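Local coordinates for periplasmic binding protein/LacI transcriptional regulator (Burkholderia multivorans, PDB 4YLE) that probably binds a simple sugar in the periplasm as the solute-binding component of an ABC transporter, at residues A[52-57]-A[285-290]; A[44-49]-A[280-285]; A[66-71]-A[86-91]; A[93-98]-A[292-297]. All blocks are in the same frame, centred on the assembly; numbering follows the deposited sequence.

Contact 1: A[52-57]-A[285-290]; sequences NGAKEY and FGIDTA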
loop_
_atom_site.group_PDB
_atom_site.type_symbol
_atom_site.label_atom_id
_atom_site.label_comp_id
_atom_site.label_asym_id
_atom_site.label_seq_id
_atom_site.Cartn_x
_atom_site.Cartn_y
_atom_site.Cartn_z
ATOM N N ASN A 52 3.673 7.184 -12.732
ATOM C CA ASN A 52 4.679 7.366 -13.766
ATOM C C ASN A 52 4.864 6.073 -14.547
ATOM O O ASN A 52 4.939 6.099 -15.775
ATOM C CB ASN A 52 6.008 7.827 -13.174
ATOM C CG ASN A 52 5.938 9.237 -12.644
ATOM O OD1 ASN A 52 5.147 10.052 -13.125
ATOM N ND2 ASN A 52 6.757 9.531 -11.637
ATOM N N GLY A 53 4.912 4.951 -13.838
ATOM C CA GLY A 53 5.038 3.644 -14.463
ATOM C C GLY A 53 3.921 3.337 -15.442
ATOM O O GLY A 53 4.142 2.869 -16.557
ATOM N N ALA A 54 2.701 3.591 -15.010
ATOM C CA ALA A 54 1.525 3.357 -15.835
ATOM C C ALA A 54 1.574 4.225 -17.082
ATOM O O ALA A 54 1.301 3.762 -18.185
ATOM C CB ALA A 54 0.271 3.657 -15.048
ATOM N N LYS A 55 1.905 5.497 -16.904
ATOM C CA LYS A 55 1.931 6.434 -18.012
ATOM C C LYS A 55 3.023 6.054 -19.007
ATOM O O LYS A 55 2.814 6.119 -20.226
ATOM C CB LYS A 55 2.108 7.866 -17.496
ATOM C CG LYS A 55 0.851 8.417 -16.801
ATOM C CD LYS A 55 1.022 9.907 -16.501
ATOM C CE LYS A 55 -0.166 10.495 -15.753
ATOM N NZ LYS A 55 -1.448 10.329 -16.494
ATOM N N GLU A 56 4.173 5.630 -18.502
ATOM C CA GLU A 56 5.247 5.186 -19.383
ATOM C C GLU A 56 4.833 3.953 -20.172
ATOM O O GLU A 56 5.119 3.834 -21.376
ATOM C CB GLU A 56 6.485 4.927 -18.567
ATOM C CG GLU A 56 7.099 6.229 -18.123
ATOM C CD GLU A 56 7.997 6.067 -16.937
ATOM O OE1 GLU A 56 8.357 4.907 -16.652
ATOM O OE2 GLU A 56 8.336 7.097 -16.298
ATOM N N TYR A 57 4.123 3.067 -19.505
ATOM C CA TYR A 57 3.587 1.876 -20.152
ATOM C C TYR A 57 2.598 2.229 -21.261
ATOM O O TYR A 57 2.655 1.654 -22.342
ATOM C CB TYR A 57 2.912 0.974 -19.136
ATOM C CG TYR A 57 2.501 -0.354 -19.707
ATOM C CD1 TYR A 57 3.463 -1.202 -20.241
ATOM C CD2 TYR A 57 1.185 -0.750 -19.736
ATOM C CE1 TYR A 57 3.125 -2.410 -20.770
ATOM C CE2 TYR A 57 0.828 -1.977 -20.275
ATOM C CZ TYR A 57 1.824 -2.796 -20.787
ATOM O OH TYR A 57 1.543 -4.026 -21.329
ATOM N N PHE A 285 0.661 -4.474 -14.336
ATOM C CA PHE A 285 0.150 -5.843 -14.408
ATOM C C PHE A 285 -1.364 -5.761 -14.224
ATOM O O PHE A 285 -2.119 -6.543 -14.774
ATOM C CB PHE A 285 0.778 -6.746 -13.341
ATOM C CG PHE A 285 2.142 -7.284 -13.672
ATOM C CD1 PHE A 285 3.012 -6.622 -14.526
ATOM C CD2 PHE A 285 2.574 -8.446 -13.066
ATOM C CE1 PHE A 285 4.273 -7.131 -14.780
ATOM C CE2 PHE A 285 3.811 -8.957 -13.324
ATOM C CZ PHE A 285 4.662 -8.302 -14.181
ATOM N N GLY A 286 -1.829 -4.804 -13.425
ATOM C CA GLY A 286 -3.262 -4.604 -13.301
ATOM C C GLY A 286 -3.891 -4.226 -14.637
ATOM O O GLY A 286 -4.918 -4.782 -15.037
ATOM N N ILE A 287 -3.295 -3.235 -15.296
ATOM C CA ILE A 287 -3.746 -2.798 -16.618
ATOM C C ILE A 287 -3.702 -3.982 -17.600
ATOM O O ILE A 287 -4.678 -4.231 -18.305
ATOM C CB ILE A 287 -2.890 -1.623 -17.139
ATOM C CG1 ILE A 287 -3.138 -0.379 -16.289
ATOM C CG2 ILE A 287 -3.218 -1.324 -18.606
ATOM C CD1 ILE A 287 -2.091 0.725 -16.438
ATOM N N ASP A 288 -2.603 -4.729 -17.622
ATOM C CA ASP A 288 -2.480 -5.865 -18.553
ATOM C C ASP A 288 -3.565 -6.906 -18.310
ATOM O O ASP A 288 -4.144 -7.454 -19.265
ATOM C CB ASP A 288 -1.114 -6.531 -18.438
ATOM C CG ASP A 288 -0.058 -5.889 -19.321
ATOM O OD1 ASP A 288 -0.412 -5.070 -20.208
ATOM O OD2 ASP A 288 1.135 -6.236 -19.126
ATOM N N THR A 289 -3.836 -7.181 -17.038
ATOM C CA THR A 289 -4.875 -8.121 -16.654
ATOM C C THR A 289 -6.218 -7.699 -17.268
ATOM O O THR A 289 -6.945 -8.523 -17.852
ATOM C CB THR A 289 -4.992 -8.220 -15.113
ATOM O OG1 THR A 289 -3.788 -8.788 -14.588
ATOM C CG2 THR A 289 -6.165 -9.130 -14.744
ATOM N N ALA A 290 -6.528 -6.411 -17.167
ATOM C CA ALA A 290 -7.779 -5.877 -17.689
ATOM C C ALA A 290 -7.808 -5.958 -19.219
ATOM O O ALA A 290 -8.793 -6.385 -19.820
ATOM C CB ALA A 290 -7.959 -4.448 -17.216
#
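With CG held anti to the backbone N (chi1 -172°), Tyr57 carries its ring off helix 45-60 toward helix 279-295, where the hydroxyl meets the carboxylate of Asp288. Ile287 divides its branches between two partners: CG2, anti to its own backbone N, turns to the tyrosine, while CG1 lies beside that N and carries CD1 to Ala54. The polar link is a hydrogen bond from Tyr57 OH to Asp288 OD1, modelled as very short at 2.5 Å, a length best taken with reserve. The bond is assigned to OD1; Asp288 OD2 lies further from Tyr57 OH, at 3.1 Å. OD1 arrives at the ring edge, near its plane, and the carboxylate is turned 74° against the ring. At the edge too lies the isoleucine branch, with Ile287 CG2 4.4 Å from Tyr57 CE2. Ala54 CB then meets Ile287 CD1 at 4.0 Å. The helix axes pass 11.0 Å apart at 46°, and both Ala54 and Ile287 also rest on Leu67 of strand 66-72, as befits two helices packed on one face of the sheet in a periplasmic-binding-protein lobe. Buried methyl groups thus make the inner part of the interface, and a partly exposed phenol-carboxylate pair makes the outer part. Whatever its exact length, the bond links the hydroxyl end of Tyr57 to helix 279-295; donation from the phenol would be expected to favour the ionised form of Asp288.

Contact 2: A[44-49]-A[280-285]; sequences NEFFLT and AKQAVF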
loop_
_atom_site.group_PDB
_atom_site.type_symbol
_atom_site.label_atom_id
_atom_site.label_comp_id
_atom_site.label_asym_id
_atom_site.label_seq_id
_atom_site.Cartn_x
_atom_site.Cartn_y
_atom_site.Cartn_z
ATOM N N ASN A 44 1.684 10.935 -1.843
ATOM C CA ASN A 44 2.554 9.804 -1.480
ATOM C C ASN A 44 3.390 9.403 -2.679
ATOM O O ASN A 44 2.819 9.073 -3.731
ATOM C CB ASN A 44 1.676 8.642 -1.019
ATOM C CG ASN A 44 2.462 7.443 -0.506
ATOM O OD1 ASN A 44 3.680 7.340 -0.667
ATOM N ND2 ASN A 44 1.743 6.528 0.136
ATOM N N GLU A 45 4.716 9.474 -2.569
ATOM C CA GLU A 45 5.531 9.117 -3.721
ATOM C C GLU A 45 5.270 7.715 -4.264
ATOM O O GLU A 45 5.506 7.447 -5.437
ATOM C CB GLU A 45 7.016 9.204 -3.421
ATOM C CG GLU A 45 7.790 9.387 -4.738
ATOM C CD GLU A 45 9.265 9.100 -4.638
ATOM O OE1 GLU A 45 10.024 10.096 -4.667
ATOM O OE2 GLU A 45 9.652 7.895 -4.564
ATOM N N PHE A 46 4.850 6.805 -3.405
ATOM C CA PHE A 46 4.487 5.474 -3.867
ATOM C C PHE A 46 3.542 5.546 -5.070
ATOM O O PHE A 46 3.722 4.852 -6.079
ATOM C CB PHE A 46 3.835 4.700 -2.735
ATOM C CG PHE A 46 3.422 3.296 -3.119
ATOM C CD1 PHE A 46 4.336 2.253 -3.119
ATOM C CD2 PHE A 46 2.104 3.020 -3.447
ATOM C CE1 PHE A 46 3.940 0.960 -3.469
ATOM C CE2 PHE A 46 1.698 1.750 -3.774
ATOM C CZ PHE A 46 2.616 0.711 -3.800
ATOM N N PHE A 47 2.515 6.381 -4.975
ATOM C CA PHE A 47 1.558 6.470 -6.062
ATOM C C PHE A 47 2.042 7.314 -7.200
ATOM O O PHE A 47 1.652 7.072 -8.358
ATOM C CB PHE A 47 0.216 6.939 -5.509
ATOM C CG PHE A 47 -0.394 5.912 -4.623
ATOM C CD1 PHE A 47 -0.848 4.721 -5.164
ATOM C CD2 PHE A 47 -0.432 6.084 -3.260
ATOM C CE1 PHE A 47 -1.365 3.734 -4.340
ATOM C CE2 PHE A 47 -0.947 5.103 -2.434
ATOM C CZ PHE A 47 -1.392 3.921 -2.977
ATOM N N LEU A 48 2.890 8.305 -6.917
ATOM C CA LEU A 48 3.470 9.064 -8.013
ATOM C C LEU A 48 4.357 8.148 -8.853
ATOM O O LEU A 48 4.310 8.207 -10.080
ATOM C CB LEU A 48 4.227 10.272 -7.493
ATOM C CG LEU A 48 3.294 11.184 -6.680
ATOM C CD1 LEU A 48 4.096 12.378 -6.224
ATOM C CD2 LEU A 48 2.033 11.637 -7.456
ATOM N N THR A 49 5.093 7.254 -8.191
ATOM C CA THR A 49 5.914 6.245 -8.862
ATOM C C THR A 49 5.050 5.278 -9.665
ATOM O O THR A 49 5.350 4.932 -10.814
ATOM C CB THR A 49 6.746 5.474 -7.826
ATOM O OG1 THR A 49 7.742 6.357 -7.297
ATOM C CG2 THR A 49 7.439 4.262 -8.451
ATOM N N ALA A 280 4.917 0.419 -9.763
ATOM C CA ALA A 280 4.708 0.550 -11.180
ATOM C C ALA A 280 4.293 -0.819 -11.711
ATOM O O ALA A 280 3.426 -0.907 -12.548
ATOM C CB ALA A 280 5.960 1.032 -11.867
ATOM N N LYS A 281 4.954 -1.874 -11.246
ATOM C CA LYS A 281 4.599 -3.231 -11.665
ATOM C C LYS A 281 3.143 -3.546 -11.348
ATOM O O LYS A 281 2.451 -4.100 -12.178
ATOM C CB LYS A 281 5.511 -4.253 -10.988
ATOM C CG LYS A 281 5.175 -5.711 -11.356
ATOM C CD LYS A 281 5.803 -6.675 -10.343
ATOM C CE LYS A 281 7.185 -7.021 -10.699
ATOM N NZ LYS A 281 7.242 -7.838 -11.934
ATOM N N GLN A 282 2.679 -3.180 -10.151
ATOM C CA GLN A 282 1.302 -3.500 -9.774
ATOM C C GLN A 282 0.320 -2.863 -10.724
ATOM O O GLN A 282 -0.650 -3.537 -11.197
ATOM C CB GLN A 282 1.005 -3.079 -8.355
ATOM C CG GLN A 282 1.787 -3.860 -7.335
ATOM C CD GLN A 282 1.363 -3.515 -5.944
ATOM O OE1 GLN A 282 0.184 -3.560 -5.624
ATOM N NE2 GLN A 282 2.330 -3.198 -5.085
ATOM N N ALA A 283 0.558 -1.595 -11.069
ATOM C CA ALA A 283 -0.358 -0.896 -11.958
ATOM C C ALA A 283 -0.271 -1.466 -13.379
ATOM O O ALA A 283 -1.293 -1.634 -14.053
ATOM C CB ALA A 283 -0.082 0.562 -11.978
ATOM N N VAL A 284 0.938 -1.717 -13.860
ATOM C CA VAL A 284 1.094 -2.231 -15.207
ATOM C C VAL A 284 0.452 -3.625 -15.325
ATOM O O VAL A 284 -0.269 -3.895 -16.289
ATOM C CB VAL A 284 2.585 -2.273 -15.645
ATOM C CG1 VAL A 284 2.785 -3.055 -16.932
ATOM C CG2 VAL A 284 3.104 -0.827 -15.829
ATOM N N PHE A 285 0.661 -4.474 -14.336
ATOM C CA PHE A 285 0.150 -5.843 -14.408
ATOM C C PHE A 285 -1.364 -5.761 -14.224
ATOM O O PHE A 285 -2.119 -6.543 -14.774
ATOM C CB PHE A 285 0.778 -6.746 -13.341
ATOM C CG PHE A 285 2.142 -7.284 -13.672
ATOM C CD1 PHE A 285 3.012 -6.622 -14.526
ATOM C CD2 PHE A 285 2.574 -8.446 -13.066
ATOM C CE1 PHE A 285 4.273 -7.131 -14.780
ATOM C CE2 PHE A 285 3.811 -8.957 -13.324
ATOM C CZ PHE A 285 4.662 -8.302 -14.181
#
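The ring of Phe46 is met at its edge, near the ring plane, by the amide nitrogen of Gln282, with Phe46 CZ 4.1 Å from Gln282 NE2. Phe47 adjoins another part of that edge, and in return Phe46 CD2 stands 3.5 Å above the plane of the Phe47 ring, over its centre. The amide of Gln282 is turned 66° against the Phe46 ring, and the two side chains run roughly at right angles. Phe46 reaches this place because CG is anti to its backbone N (chi1 -180°), while Gln282, extended beyond CG, brings its NE2 to the edge from helix 279-295. A second touch involves the main chain: Ala280 CB lies 4.1 Å from Thr49 O, where the backbones come nearest. At the start of helix 45-60, Asn44 is the N-cap, its OD1 accepting from Phe46 N at 3.0 Å (N-H...O angle 152°) from above the carbonyl plane. Asn44 ND2 binds an unidentified ligand, which also lies about 4 Å from the Phe46 side chain, so the contact borders the site of that ligand, probably the sugar-binding cleft. No hydrogen bond joins the segments. The NE2 of Gln282 is instead bonded to Gln277 O, and an N-H beside a ring edge does not face the electron-rich pi cloud. The meeting of ring and amide is therefore one of shape, with Gln277 probably fixing where the amide sits.

Contact 3: A[66-71]-A[86-91]; sequences DLITNG and EQMIVS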
loop_
_atom_site.group_PDB
_atom_site.type_symbol
_atom_site.label_atom_id
_atom_site.label_comp_id
_atom_site.label_asym_id
_atom_site.label_seq_id
_atom_site.Cartn_x
_atom_site.Cartn_y
_atom_site.Cartn_z
ATOM N N ASP A 66 -5.940 3.629 -24.116
ATOM C CA ASP A 66 -5.844 4.962 -23.522
ATOM C C ASP A 66 -5.930 4.804 -22.010
ATOM O O ASP A 66 -6.528 3.858 -21.531
ATOM C CB ASP A 66 -6.961 5.883 -24.005
ATOM C CG ASP A 66 -6.789 6.292 -25.439
ATOM O OD1 ASP A 66 -5.639 6.615 -25.814
ATOM O OD2 ASP A 66 -7.793 6.269 -26.189
ATOM N N LEU A 67 -5.343 5.738 -21.275
ATOM C CA LEU A 67 -5.196 5.610 -19.813
ATOM C C LEU A 67 -5.650 6.882 -19.145
ATOM O O LEU A 67 -5.209 7.958 -19.530
ATOM C CB LEU A 67 -3.737 5.328 -19.427
ATOM C CG LEU A 67 -3.437 5.313 -17.925
ATOM C CD1 LEU A 67 -4.090 4.118 -17.280
ATOM C CD2 LEU A 67 -1.922 5.346 -17.620
ATOM N N ILE A 68 -6.530 6.765 -18.150
ATOM C CA ILE A 68 -6.933 7.919 -17.328
ATOM C C ILE A 68 -6.490 7.636 -15.910
ATOM O O ILE A 68 -6.912 6.631 -15.372
ATOM C CB ILE A 68 -8.470 8.138 -17.337
ATOM C CG1 ILE A 68 -8.988 8.198 -18.770
ATOM C CG2 ILE A 68 -8.867 9.397 -16.522
ATOM C CD1 ILE A 68 -8.356 9.279 -19.621
ATOM N N THR A 69 -5.653 8.497 -15.322
ATOM C CA THR A 69 -5.146 8.257 -13.957
ATOM C C THR A 69 -5.768 9.264 -13.003
ATOM O O THR A 69 -6.038 10.407 -13.369
ATOM C CB THR A 69 -3.595 8.348 -13.860
ATOM O OG1 THR A 69 -3.166 9.692 -14.085
ATOM C CG2 THR A 69 -2.943 7.463 -14.864
ATOM N N ASN A 70 -6.049 8.824 -11.782
ATOM C CA ASN A 70 -6.603 9.711 -10.767
ATOM C C ASN A 70 -6.200 9.220 -9.408
ATOM O O ASN A 70 -6.048 8.026 -9.204
ATOM C CB ASN A 70 -8.124 9.773 -10.810
ATOM C CG ASN A 70 -8.650 10.628 -11.948
ATOM O OD1 ASN A 70 -9.269 10.125 -12.890
ATOM N ND2 ASN A 70 -8.421 11.932 -11.858
ATOM N N GLY A 71 -6.093 10.160 -8.480
ATOM C CA GLY A 71 -5.774 9.854 -7.097
ATOM C C GLY A 71 -6.589 10.779 -6.227
ATOM O O GLY A 71 -7.380 11.586 -6.742
ATOM N N GLU A 86 -17.209 6.512 -9.547
ATOM C CA GLU A 86 -18.514 6.842 -10.143
ATOM C C GLU A 86 -18.357 7.687 -11.409
ATOM O O GLU A 86 -19.039 7.457 -12.408
ATOM C CB GLU A 86 -19.405 7.551 -9.114
ATOM C CG GLU A 86 -19.740 6.610 -7.967
ATOM C CD GLU A 86 -20.873 7.074 -7.075
ATOM O OE1 GLU A 86 -20.846 8.240 -6.612
ATOM O OE2 GLU A 86 -21.778 6.246 -6.819
ATOM N N GLN A 87 -17.411 8.623 -11.383
ATOM C CA GLN A 87 -17.134 9.478 -12.537
ATOM C C GLN A 87 -16.523 8.657 -13.684
ATOM O O GLN A 87 -16.717 8.966 -14.860
ATOM C CB GLN A 87 -16.214 10.621 -12.097
ATOM C CG GLN A 87 -15.531 11.427 -13.197
ATOM C CD GLN A 87 -14.350 12.236 -12.647
ATOM O OE1 GLN A 87 -14.341 12.628 -11.471
ATOM N NE2 GLN A 87 -13.341 12.465 -13.488
HETATM N N MSE A 88 -15.787 7.604 -13.337
HETATM C CA MSE A 88 -15.242 6.701 -14.348
HETATM C C MSE A 88 -16.364 5.868 -14.975
HETATM O O MSE A 88 -16.283 5.492 -16.142
HETATM C CB MSE A 88 -14.167 5.780 -13.742
HETATM C CG MSE A 88 -12.890 6.497 -13.333
HETATM SE SE MSE A 88 -12.040 7.552 -14.758
HETATM C CE MSE A 88 -12.587 9.366 -14.237
ATOM N N ILE A 89 -17.405 5.573 -14.201
ATOM C CA ILE A 89 -18.513 4.767 -14.720
ATOM C C ILE A 89 -19.337 5.588 -15.711
ATOM O O ILE A 89 -19.851 5.038 -16.685
ATOM C CB ILE A 89 -19.430 4.223 -13.585
ATOM C CG1 ILE A 89 -18.636 3.277 -12.680
ATOM C CG2 ILE A 89 -20.628 3.475 -14.163
ATOM C CD1 ILE A 89 -19.363 2.730 -11.472
ATOM N N VAL A 90 -19.447 6.898 -15.494
ATOM C CA VAL A 90 -20.216 7.726 -16.420
ATOM C C VAL A 90 -19.445 7.934 -17.727
ATOM O O VAL A 90 -20.037 7.957 -18.805
ATOM C CB VAL A 90 -20.600 9.106 -15.811
ATOM C CG1 VAL A 90 -21.441 8.925 -14.561
ATOM C CG2 VAL A 90 -19.380 9.927 -15.487
ATOM N N SER A 91 -18.126 8.057 -17.639
ATOM C CA SER A 91 -17.304 8.218 -18.832
ATOM C C SER A 91 -17.204 6.928 -19.649
ATOM O O SER A 91 -16.498 6.890 -20.649
ATOM C CB SER A 91 -15.896 8.686 -18.450
ATOM O OG SER A 91 -15.923 9.996 -17.917
#
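Extended backbone in 66-71 runs past the last turn of helix 78-90, and the two come nearest at Ile68 and Met88, whose CA atoms are 8.9 Å apart. The strand's twofold repeat directs Ile68 and Asn70 at the helix, while Thr69 between them faces the other way. Met88, modelled as selenomethionine, answers both. Its side chain leaves with CG anti to the carbonyl carbon and then folds at chi2 (-55°) and again at chi3, which brings selenium and the terminal methyl alongside the strand. Selenium lies 4.1 Å from the CG2 branch of Ile68, an apolar contact. Strand 66-72, helix 78-90 and strand 95-98 form a beta-alpha-beta crossover of the Rossmann-like lobe, in which the two parallel strands are separated in the sheet by strand 34-39; Met88 touches Ala36 on that intervening strand as well. Two residues further along strand 66-72, the amide oxygen of Asn70 comes up to the same residue, with OD1 3.7 Å from Met88 CE. This is a van der Waals meeting of a polar atom with a methyl group. Ile68 is meanwhile bound through its backbone to Val35 and Leu37 of strand 34-39, and Asn70 to Leu37.

Contact 4: A[93-98]-A[292-297]; sequences VDAIVL and KAIAEH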
loop_
_atom_site.group_PDB
_atom_site.type_symbol
_atom_site.label_atom_id
_atom_site.label_comp_id
_atom_site.label_asym_id
_atom_site.label_seq_id
_atom_site.Cartn_x
_atom_site.Cartn_y
_atom_site.Cartn_z
ATOM N N VAL A 93 -15.581 4.156 -19.292
ATOM C CA VAL A 93 -14.306 3.477 -19.486
ATOM C C VAL A 93 -14.592 1.985 -19.633
ATOM O O VAL A 93 -15.651 1.504 -19.219
ATOM C CB VAL A 93 -13.319 3.709 -18.314
ATOM C CG1 VAL A 93 -12.939 5.191 -18.212
ATOM C CG2 VAL A 93 -13.915 3.197 -16.990
ATOM N N ASP A 94 -13.634 1.259 -20.199
ATOM C CA ASP A 94 -13.773 -0.177 -20.416
ATOM C C ASP A 94 -13.234 -1.021 -19.275
ATOM O O ASP A 94 -13.635 -2.170 -19.088
ATOM C CB ASP A 94 -13.075 -0.545 -21.715
ATOM C CG ASP A 94 -13.667 0.201 -22.885
ATOM O OD1 ASP A 94 -14.853 -0.053 -23.223
ATOM O OD2 ASP A 94 -12.959 1.070 -23.425
ATOM N N ALA A 95 -12.315 -0.448 -18.515
ATOM C CA ALA A 95 -11.780 -1.137 -17.369
ATOM C C ALA A 95 -11.377 -0.129 -16.318
ATOM O O ALA A 95 -11.057 1.011 -16.642
ATOM C CB ALA A 95 -10.583 -2.000 -17.772
ATOM N N ILE A 96 -11.402 -0.575 -15.064
ATOM C CA ILE A 96 -10.947 0.214 -13.925
ATOM C C ILE A 96 -9.977 -0.613 -13.113
ATOM O O ILE A 96 -10.283 -1.743 -12.737
ATOM C CB ILE A 96 -12.107 0.639 -13.007
ATOM C CG1 ILE A 96 -13.022 1.621 -13.718
ATOM C CG2 ILE A 96 -11.549 1.286 -11.731
ATOM C CD1 ILE A 96 -14.316 1.886 -12.970
ATOM N N VAL A 97 -8.805 -0.046 -12.867
ATOM C CA VAL A 97 -7.771 -0.661 -12.071
ATOM C C VAL A 97 -7.712 0.151 -10.787
ATOM O O VAL A 97 -7.349 1.324 -10.831
ATOM C CB VAL A 97 -6.415 -0.643 -12.781
ATOM C CG1 VAL A 97 -5.364 -1.278 -11.919
ATOM C CG2 VAL A 97 -6.513 -1.387 -14.148
ATOM N N LEU A 98 -8.114 -0.456 -9.671
ATOM C CA LEU A 98 -8.376 0.290 -8.461
ATOM C C LEU A 98 -7.457 -0.159 -7.324
ATOM O O LEU A 98 -7.366 -1.359 -7.049
ATOM C CB LEU A 98 -9.836 0.102 -8.043
ATOM C CG LEU A 98 -10.245 0.680 -6.684
ATOM C CD1 LEU A 98 -10.186 2.193 -6.699
ATOM C CD2 LEU A 98 -11.643 0.164 -6.315
ATOM N N LYS A 292 -6.144 -7.954 -21.176
ATOM C CA LYS A 292 -6.192 -9.341 -21.617
ATOM C C LYS A 292 -7.632 -9.859 -21.559
ATOM O O LYS A 292 -8.123 -10.520 -22.491
ATOM C CB LYS A 292 -5.235 -10.183 -20.764
ATOM C CG LYS A 292 -3.789 -9.927 -21.165
ATOM C CD LYS A 292 -2.819 -10.835 -20.460
ATOM C CE LYS A 292 -1.409 -10.630 -21.002
ATOM N NZ LYS A 292 -0.419 -11.508 -20.314
ATOM N N ALA A 293 -8.333 -9.505 -20.487
ATOM C CA ALA A 293 -9.733 -9.876 -20.344
ATOM C C ALA A 293 -10.523 -9.265 -21.485
ATOM O O ALA A 293 -11.314 -9.946 -22.133
ATOM C CB ALA A 293 -10.270 -9.432 -18.995
ATOM N N ILE A 294 -10.279 -7.993 -21.767
ATOM C CA ILE A 294 -11.013 -7.296 -22.830
ATOM C C ILE A 294 -10.698 -7.891 -24.201
ATOM O O ILE A 294 -11.590 -7.999 -25.068
ATOM C CB ILE A 294 -10.690 -5.786 -22.828
ATOM C CG1 ILE A 294 -11.293 -5.126 -21.589
ATOM C CG2 ILE A 294 -11.168 -5.114 -24.108
ATOM C CD1 ILE A 294 -10.818 -3.704 -21.335
ATOM N N ALA A 295 -9.440 -8.277 -24.403
ATOM C CA ALA A 295 -9.018 -8.850 -25.684
ATOM C C ALA A 295 -9.793 -10.142 -25.987
ATOM O O ALA A 295 -10.086 -10.471 -27.157
ATOM C CB ALA A 295 -7.503 -9.123 -25.685
ATOM N N GLU A 296 -10.130 -10.870 -24.931
ATOM C CA GLU A 296 -10.745 -12.175 -25.080
ATOM C C GLU A 296 -12.248 -12.098 -24.799
ATOM O O GLU A 296 -12.920 -13.128 -24.738
ATOM C CB GLU A 296 -10.069 -13.199 -24.156
ATOM C CG GLU A 296 -8.585 -13.511 -24.512
ATOM C CD GLU A 296 -7.969 -14.581 -23.628
ATOM O OE1 GLU A 296 -8.613 -14.986 -22.635
ATOM O OE2 GLU A 296 -6.838 -15.023 -23.918
ATOM N N HIS A 297 -12.758 -10.878 -24.652
ATOM C CA HIS A 297 -14.172 -10.637 -24.362
ATOM C C HIS A 297 -14.669 -11.422 -23.147
ATOM O O HIS A 297 -15.804 -11.928 -23.146
ATOM C CB HIS A 297 -15.027 -10.978 -25.587
ATOM C CG HIS A 297 -14.698 -10.152 -26.795
ATOM N ND1 HIS A 297 -15.192 -8.879 -26.979
ATOM C CD2 HIS A 297 -13.914 -10.413 -27.870
ATOM C CE1 HIS A 297 -14.732 -8.393 -28.120
ATOM N NE2 HIS A 297 -13.952 -9.303 -28.678
#
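Van der Waals contact of Ile294 with Asp94 and Ala95, the latter its apolar partner, carries this meeting of a helix end with the start of a strand. Ile294 reaches out through its longer branch: CG1 is anti to the carbonyl carbon and chi2 is extended (169°), so that CD1 leads. That methyl lies 4.0 Å from Ala95 CB and 3.9 Å from Asp94 CB, and it also brushes the main chain, with Ile294 CD1 3.9 Å from Asp94 O. One methyl thus rests on the corner where loop becomes strand. Polar bonds serve each side separately, none crossing between the segments. Asp94 turns its carboxylate to Lys34, whose backbone N bonds to OD2, and of the aspartate side chain it is CB that meets the isoleucine. The helix ends in a Schellman motif: His297, at positive phi, gives its N to Ile294 O at 3.1 Å, and Arg298 N reaches Ala293 O. Glu296 adds a salt bridge to Arg298. In the wider lobe, helix 279-295 lies along one face of strand 95-98, with Ala290 on Ala95 and Ile287 on Val97 continuing the line begun by Ile294, while Ile96 and Leu98 turn to helix 78-90 on the other face.

How the contacts relate
The four contacts tie together one lobe, built on a mixed sheet. Contacts 1 and 2, with centres 9 Å apart, join the same two helices, 45-60 and 279-295, and meet where Gly53 touches Ala280. Contact 4 prolongs the line along helix 279-295, its centre 12 Å from contact 1, and Ala290 packs against Ala95 between them. Contact 3 lies on the sheet's other face, nested in the chain within the loop closed by contact 1, and reaches contact 4 through Met88 and Ile96. Because helix 279-295 returns from late in the sequence, it closes the lobe against early strands and helices, with contact 2 beside the bound ligand.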